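Titin (Homo sapiens, PDB 2A38) forms the giant elastic filament of striated muscle, built largely of immunoglobulin-like domains and carrying a serine/threonine kinase, and begins with the Ig tandem Z1Z2. Local coordinates at residues Ala27-Phe32 with Leu80-Gly85; Gln111-Arg116 with Ala189-Gln194. All coordinates share one frame; numbering follows the deposited sequence.

Contact 1. Residues Ala27-Phe32 with Leu80-Gly85. With CD (cadmium ion), chain D.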
loop_
_atom_site.group_PDB
_atom_site.type_symbol
_atom_site.label_atom_id
_atom_site.label_comp_id
_atom_site.label_asym_id
_atom_site.label_seq_id
_atom_site.Cartn_x
_atom_site.Cartn_y
_atom_site.Cartn_z
ATOM N N ALA A 27 -16.518 -17.574 9.834
ATOM C CA ALA A 27 -17.627 -18.491 9.711
ATOM C C ALA A 27 -17.907 -19.105 11.064
ATOM O O ALA A 27 -17.043 -19.131 11.925
ATOM C CB ALA A 27 -17.285 -19.579 8.715
ATOM N N HIS A 28 -19.126 -19.574 11.255
ATOM C CA HIS A 28 -19.492 -20.229 12.490
ATOM C C HIS A 28 -19.804 -21.645 12.115
ATOM O O HIS A 28 -20.618 -21.904 11.230
ATOM C CB HIS A 28 -20.706 -19.571 13.120
ATOM C CG HIS A 28 -20.385 -18.284 13.801
ATOM N ND1 HIS A 28 -20.133 -18.205 15.153
ATOM C CD2 HIS A 28 -20.206 -17.039 13.309
ATOM C CE1 HIS A 28 -19.814 -16.965 15.464
ATOM N NE2 HIS A 28 -19.851 -16.237 14.364
ATOM N N ILE A 29 -19.143 -22.565 12.792
ATOM C CA ILE A 29 -19.328 -23.965 12.508
ATOM C C ILE A 29 -19.853 -24.690 13.727
ATOM O O ILE A 29 -19.377 -24.477 14.846
ATOM C CB ILE A 29 -17.998 -24.597 12.081
ATOM C CG1 ILE A 29 -17.479 -23.875 10.836
ATOM C CG2 ILE A 29 -18.183 -26.092 11.840
ATOM C CD1 ILE A 29 -16.100 -24.289 10.416
ATOM N N SER A 30 -20.840 -25.544 13.497
ATOM C CA SER A 30 -21.428 -26.328 14.560
ATOM C C SER A 30 -21.096 -27.795 14.268
ATOM O O SER A 30 -20.669 -28.129 13.170
ATOM C CB SER A 30 -22.939 -26.097 14.581
ATOM O OG SER A 30 -23.520 -26.589 15.775
ATOM N N GLY A 31 -21.280 -28.669 15.248
ATOM C CA GLY A 31 -20.988 -30.077 15.045
ATOM C C GLY A 31 -20.560 -30.755 16.334
ATOM O O GLY A 31 -20.043 -30.112 17.247
ATOM N N PHE A 32 -20.785 -32.059 16.428
ATOM C CA PHE A 32 -20.384 -32.777 17.624
ATOM C C PHE A 32 -19.986 -34.213 17.306
ATOM O O PHE A 32 -20.768 -34.961 16.725
ATOM C CB PHE A 32 -21.505 -32.776 18.661
ATOM C CG PHE A 32 -21.075 -33.317 19.985
ATOM C CD1 PHE A 32 -20.215 -32.584 20.795
ATOM C CD2 PHE A 32 -21.451 -34.597 20.388
ATOM C CE1 PHE A 32 -19.728 -33.115 21.988
ATOM C CE2 PHE A 32 -20.972 -35.139 21.577
ATOM C CZ PHE A 32 -20.106 -34.396 22.379
ATOM N N LEU A 80 -13.566 -23.212 3.341
ATOM C CA LEU A 80 -13.361 -23.752 4.672
ATOM C C LEU A 80 -14.011 -25.135 4.750
ATOM O O LEU A 80 -15.189 -25.274 4.439
ATOM C CB LEU A 80 -14.014 -22.802 5.674
ATOM C CG LEU A 80 -14.024 -23.122 7.166
ATOM C CD1 LEU A 80 -12.607 -23.223 7.670
ATOM C CD2 LEU A 80 -14.769 -22.015 7.902
ATOM N N LYS A 81 -13.237 -26.154 5.112
ATOM C CA LYS A 81 -13.763 -27.514 5.263
ATOM C C LYS A 81 -13.833 -27.874 6.742
ATOM O O LYS A 81 -12.893 -27.628 7.483
ATOM C CB LYS A 81 -12.865 -28.559 4.602
ATOM C CG LYS A 81 -12.938 -28.617 3.094
ATOM C CD LYS A 81 -12.219 -29.876 2.578
ATOM C CE LYS A 81 -12.126 -29.870 1.050
ATOM N NZ LYS A 81 -11.511 -31.119 0.501
ATOM N N ALA A 82 -14.944 -28.474 7.155
ATOM C CA ALA A 82 -15.143 -28.901 8.542
ATOM C C ALA A 82 -15.420 -30.408 8.531
ATOM O O ALA A 82 -16.231 -30.881 7.735
ATOM C CB ALA A 82 -16.321 -28.149 9.158
ATOM N N THR A 83 -14.767 -31.156 9.415
ATOM C CA THR A 83 -14.959 -32.599 9.429
ATOM C C THR A 83 -15.000 -33.271 10.793
ATOM O O THR A 83 -14.262 -32.898 11.696
ATOM C CB THR A 83 -13.833 -33.298 8.644
ATOM O OG1 THR A 83 -13.693 -32.683 7.362
ATOM C CG2 THR A 83 -14.145 -34.771 8.450
ATOM N N ASN A 84 -15.878 -34.263 10.931
ATOM C CA ASN A 84 -15.956 -35.065 12.151
ATOM C C ASN A 84 -16.457 -36.447 11.734
ATOM O O ASN A 84 -16.620 -36.715 10.539
ATOM C CB ASN A 84 -16.836 -34.425 13.252
ATOM C CG ASN A 84 -18.321 -34.429 12.932
ATOM O OD1 ASN A 84 -18.783 -35.128 12.041
ATOM N ND2 ASN A 84 -19.081 -33.643 13.686
ATOM N N GLY A 85 -16.690 -37.325 12.702
ATOM C CA GLY A 85 -17.135 -38.671 12.380
ATOM C C GLY A 85 -18.429 -38.785 11.603
ATOM O O GLY A 85 -18.604 -39.731 10.830
HETATM CD CD CD D . -19.509 -13.863 14.089
HETATM O O HOH W 1 -20.287 -13.852 11.920
#

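Contact 2. Residues Gln111-Arg116 with Ala189-Gln194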
loop_
_atom_site.group_PDB
_atom_site.type_symbol
_atom_site.label_atom_id
_atom_site.label_comp_id
_atom_site.label_asym_id
_atom_site.label_seq_id
_atom_site.Cartn_x
_atom_site.Cartn_y
_atom_site.Cartn_z
ATOM N N GLN A 111 11.004 24.871 0.460
ATOM C CA GLN A 111 10.943 26.016 1.357
ATOM C C GLN A 111 11.770 27.147 0.771
ATOM O O GLN A 111 12.860 26.918 0.257
ATOM C CB GLN A 111 11.483 25.660 2.744
ATOM C CG GLN A 111 10.612 24.691 3.527
ATOM C CD GLN A 111 11.159 24.432 4.925
ATOM O OE1 GLN A 111 11.249 25.353 5.745
ATOM N NE2 GLN A 111 11.531 23.176 5.205
ATOM N N SER A 112 11.246 28.364 0.843
ATOM C CA SER A 112 11.959 29.522 0.323
ATOM C C SER A 112 13.223 29.790 1.123
ATOM O O SER A 112 13.287 29.519 2.322
ATOM C CB SER A 112 11.075 30.760 0.384
ATOM O OG SER A 112 9.949 30.612 -0.457
ATOM N N MET A 113 14.242 30.319 0.465
ATOM C CA MET A 113 15.455 30.630 1.181
ATOM C C MET A 113 16.267 31.739 0.556
ATOM O O MET A 113 16.284 31.928 -0.664
ATOM C CB MET A 113 16.301 29.373 1.371
ATOM C CG MET A 113 16.450 28.496 0.160
ATOM S SD MET A 113 17.092 26.897 0.722
ATOM C CE MET A 113 18.856 27.276 0.868
ATOM N N THR A 114 16.925 32.488 1.428
ATOM C CA THR A 114 17.747 33.612 1.021
ATOM C C THR A 114 19.144 33.314 1.512
ATOM O O THR A 114 19.349 33.083 2.703
ATOM C CB THR A 114 17.237 34.917 1.663
ATOM O OG1 THR A 114 15.826 35.033 1.431
ATOM C CG2 THR A 114 17.939 36.129 1.065
ATOM N N VAL A 115 20.097 33.301 0.589
ATOM C CA VAL A 115 21.480 33.019 0.933
ATOM C C VAL A 115 22.423 33.991 0.246
ATOM O O VAL A 115 22.050 34.668 -0.710
ATOM C CB VAL A 115 21.866 31.580 0.523
ATOM C CG1 VAL A 115 20.912 30.582 1.179
ATOM C CG2 VAL A 115 21.827 31.442 -1.003
ATOM N N ARG A 116 23.652 34.066 0.741
ATOM C CA ARG A 116 24.629 34.945 0.133
ATOM C C ARG A 116 25.350 34.241 -1.009
ATOM O O ARG A 116 25.433 33.007 -1.063
ATOM C CB ARG A 116 25.633 35.440 1.168
ATOM C CG ARG A 116 25.270 36.791 1.761
ATOM C CD ARG A 116 26.393 37.331 2.635
ATOM N NE ARG A 116 26.312 36.789 3.984
ATOM C CZ ARG A 116 25.488 37.252 4.920
ATOM N NH1 ARG A 116 24.678 38.277 4.656
ATOM N NH2 ARG A 116 25.461 36.677 6.113
ATOM N N ALA A 189 8.704 27.499 -4.324
ATOM C CA ALA A 189 9.513 28.226 -3.354
ATOM C C ALA A 189 10.333 29.289 -4.074
ATOM O O ALA A 189 10.611 29.189 -5.271
ATOM C CB ALA A 189 10.437 27.276 -2.615
ATOM N N GLU A 190 10.734 30.300 -3.317
ATOM C CA GLU A 190 11.514 31.401 -3.843
ATOM C C GLU A 190 12.954 31.317 -3.367
ATOM O O GLU A 190 13.218 31.236 -2.171
ATOM C CB GLU A 190 10.908 32.715 -3.361
ATOM C CG GLU A 190 11.223 33.894 -4.241
ATOM C CD GLU A 190 10.671 33.721 -5.642
ATOM O OE1 GLU A 190 9.516 33.240 -5.768
ATOM O OE2 GLU A 190 11.386 34.075 -6.613
ATOM N N LEU A 191 13.893 31.331 -4.302
ATOM C CA LEU A 191 15.298 31.299 -3.940
ATOM C C LEU A 191 15.919 32.652 -4.254
ATOM O O LEU A 191 15.876 33.096 -5.396
ATOM C CB LEU A 191 16.031 30.226 -4.728
ATOM C CG LEU A 191 17.542 30.307 -4.545
ATOM C CD1 LEU A 191 17.921 30.050 -3.075
ATOM C CD2 LEU A 191 18.202 29.300 -5.468
ATOM N N LEU A 192 16.485 33.305 -3.245
ATOM C CA LEU A 192 17.127 34.605 -3.437
ATOM C C LEU A 192 18.603 34.551 -3.071
ATOM O O LEU A 192 18.955 34.153 -1.969
ATOM C CB LEU A 192 16.453 35.677 -2.579
ATOM C CG LEU A 192 15.144 36.317 -3.049
ATOM C CD1 LEU A 192 14.171 35.262 -3.542
ATOM C CD2 LEU A 192 14.541 37.097 -1.891
ATOM N N VAL A 193 19.459 34.953 -4.004
ATOM C CA VAL A 193 20.894 34.972 -3.766
ATOM C C VAL A 193 21.400 36.410 -3.855
ATOM O O VAL A 193 21.204 37.076 -4.870
ATOM C CB VAL A 193 21.650 34.113 -4.805
ATOM C CG1 VAL A 193 23.124 34.038 -4.441
ATOM C CG2 VAL A 193 21.056 32.725 -4.860
ATOM N N GLN A 194 22.042 36.886 -2.790
ATOM C CA GLN A 194 22.579 38.248 -2.758
ATOM C C GLN A 194 23.974 38.345 -3.384
ATOM O O GLN A 194 24.813 37.470 -3.074
ATOM C CB GLN A 194 22.655 38.747 -1.318
ATOM C CG GLN A 194 21.319 38.866 -0.628
ATOM C CD GLN A 194 21.420 39.594 0.701
ATOM O OE1 GLN A 194 20.418 39.797 1.382
ATOM N NE2 GLN A 194 22.635 39.989 1.074
ATOM O OXT GLN A 194 24.224 39.306 -4.154
#

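Contact 1. Residues Ala27-Phe32 with Leu80-Gly85
ND2 of the Asn84 carboxamide lies 3.6 Å from Phe32 N, set there with CG between backbone N and carbonyl carbon (chi1 70°). Both ends of the amide are held: ND2 donates to the carbonyls of Gln4 and Pro33, and OD1 accepts from Ser86 N. The second flat group is the ring of His28, whose CB leaves its strand away from 80-85. Its NE2 binds the cadmium ion at 2.4 Å, a water on the metal lies at the ring edge and in plane, and Glu26 completes the protein ligands. On the side of 27-32 that faces 80-85, the contact is apolar apart from Asn84. Leu80 CD2 meets both Ala27 CB and Ile29 CD1, each at 3.6 Å. The Ile29 and Leu80 side chains meet tip to tip, while the other Ile29 branch, CG2, rests 3.9 Å from Ala82 CB. Val37 touches both Ile29 and Leu80, and Trp39 also packs on Leu80. The strand axes come within 8.0 Å at 12°, too far for backbone pairing, as expected of strands from two different sheets. This is the face-to-face core of an I-set immunoglobulin sandwich, strand B over strand F. Ala27 and Leu80 stand where many Ig domains place the two cysteines of the intersheet disulfide.

Contact 2. Residues Gln111-Arg116 with Ala189-Gln194
Gln111 meets the other segment through its backbone: Ala189 CB lies 3.6 Å from Gln111 C and also touches Ser112 N. Ser112 then uses its side chain in place of a strand carbonyl. OG is anti to the carbonyl carbon (chi1 -64°) and takes the N-H of Glu190 at 3.0 Å in an almost straight bond, 171° at the hydrogen. The Glu190 carboxylate leads away from this contact, and its OE1 is hydrogen-bonded to Thr173 OG1. At Met113 the regular ladder starts, with Met113 N donating to Glu190 O and Leu192 N to Met113 O (2.9 Å). Met113 O also receives a CA-H contact from Leu191, whose CD1 lies 3.9 Å from Met113 CG as the two side chains run side by side. Parallel pairing of this kind, between a short edge strand and the last strand of the domain, is the A'-G pairing of the I-set immunoglobulin fold; the strand directions differ by only 11°. Thr114 turns to the other sheet face, where its CG2 packs 4.0 Å from Leu192 CB and the two side chains cross obliquely on an exposed surface. Val115 returns to the face of Met113 and Leu191: its CG2 touches Val193 CG2 at 4.1 Å, and Val121 of strand 119-130 lies against both Val115 and Met113. Its backbone continues the ladder, Val115 N binding Leu192 O and Val115 O accepting Gln194 N at 3.0 Å. Arg116 ends the segment with its CG near Gln194 NE2 and its carbonyl hydrogen-bonded to Ser119 OG.

Overall arrangement
The two contacts belong to successive Ig domains of the doublet and lie on opposite sides of the chain's centre, with about 70 Å between their centres and about 50 Å between nearest atoms. They do not touch, and contact 1 closes in the chain before contact 2 opens. They are two kinds of join in the same fold: residues 27-32 and 80-85 join one sheet of the first domain to the other through side chains, whereas residues 111-116 and 189-194 join neighbouring strands within one sheet of the second through backbone bonds. Contact 1 itself supplies His28 to the cadmium site, on the side of its strand turned from 80-85; contact 2 is remote from it.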